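PDB 1G3Q: CELL division inhibitor from Pyrococcus furiosus, which binds ADP with magnesium and probably hydrolyses ATP, as a P-loop ATPase of the MinD family involved in cell division. Local coordinates for residues D126-S129 and A130-G134. Residues are numbered along the deposited sequence; the frame is centred on the assembly and turned at random.
Sequences DAMS and AMLSG
The methyl end of Met131 settles into the hollow between Ala127 and Met128, one turn back along helix 125-131. Its CE rests against Ala127 O at 3.4 Å, with Met128 SD at 3.6 Å and Ala127 CB at 4.2 Å as the walls; the two thioethers cross at a slant. A bend at chi3 (-73°) folds that methyl back toward the preceding turn. Met128 makes the second bump: bent at chi2 and chi3, it carries its own methyl forward until CE sits 3.8 Å from Leu132 CD1. Val157 of helix 145-160 meets Met128, while Val154 and Leu158 cover Met131, so the methionine pair packs this helix against helix 145-160. An alanine in place of Met131 would probably leave a gap between Ala127, Met128 and helix 145-160.

Beneath, Met131 N donates almost straight to Ala127 O (172°), and Leu132 N reaches Met128 O at 2.9 Å. Ser133 N turns instead to Ala130 O, and Ser133 OG supplies the bond to Ser129 O, 2.8 Å away and in the carbonyl plane. Ser129 OG is hydrogen-bonded to Leu125 O. A type I turn from Met131 to Gly134 then leads toward strand 136-141. The chemistry thus divides: two bent methionine chains fit against each other and against helix 145-160, while the Ser133 hydroxyl satisfies a carbonyl where the helix gives way to the turn.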
# COMPACT_ATOMS: atom_id res chain seq x y z
N ASP A 126 7.67 5.36 12.75
CA ASP A 126 7.25 5.65 11.38
C ASP A 126 6.14 4.69 10.94
O ASP A 126 5.14 5.12 10.36
CB ASP A 126 8.44 5.55 10.42
CG ASP A 126 9.38 6.73 10.53
OD1 ASP A 126 9.19 7.57 11.44
OD2 ASP A 126 10.31 6.83 9.70
N ALA A 127 6.32 3.40 11.21
CA ALA A 127 5.34 2.40 10.83
C ALA A 127 3.98 2.66 11.47
O ALA A 127 2.95 2.64 10.80
CB ALA A 127 5.84 1.00 11.21
N MET A 128 3.99 2.90 12.78
CA MET A 128 2.75 3.15 13.50
C MET A 128 2.06 4.43 13.04
O MET A 128 0.84 4.45 12.87
CB MET A 128 3.02 3.24 15.01
CG MET A 128 3.42 1.92 15.66
SD MET A 128 2.17 0.63 15.51
CE MET A 128 0.77 1.42 16.28
N SER A 129 2.83 5.48 12.83
CA SER A 129 2.29 6.76 12.39
C SER A 129 1.57 6.64 11.05
O SER A 129 0.53 7.25 10.83
CB SER A 129 3.40 7.80 12.27
OG SER A 129 4.05 7.99 13.51
N ALA A 130 2.14 5.84 10.16
CA ALA A 130 1.56 5.64 8.84
C ALA A 130 0.32 4.77 8.92
O ALA A 130 -0.76 5.16 8.47
CB ALA A 130 2.59 5.00 7.90
N MET A 131 0.45 3.59 9.52
CA MET A 131 -0.67 2.67 9.65
C MET A 131 -1.86 3.31 10.35
O MET A 131 -3.01 3.13 9.93
CB MET A 131 -0.26 1.41 10.40
CG MET A 131 0.85 0.62 9.73
SD MET A 131 1.17 -0.96 10.54
CE MET A 131 2.01 -0.39 12.03
N LEU A 132 -1.59 4.06 11.42
CA LEU A 132 -2.66 4.71 12.18
C LEU A 132 -3.30 5.89 11.46
O LEU A 132 -4.20 6.53 12.01
CB LEU A 132 -2.14 5.15 13.55
CG LEU A 132 -1.82 4.00 14.51
CD1 LEU A 132 -1.27 4.56 15.82
CD2 LEU A 132 -3.07 3.18 14.77
N SER A 133 -2.83 6.18 10.25
CA SER A 133 -3.39 7.27 9.46
C SER A 133 -4.60 6.74 8.69
O SER A 133 -5.37 7.52 8.12
CB SER A 133 -2.36 7.83 8.48
OG SER A 133 -1.32 8.53 9.15
N GLY A 134 -4.75 5.42 8.67
CA GLY A 134 -5.86 4.81 7.95
C GLY A 134 -7.04 4.42 8.84
O GLY A 134 -6.93 4.43 10.06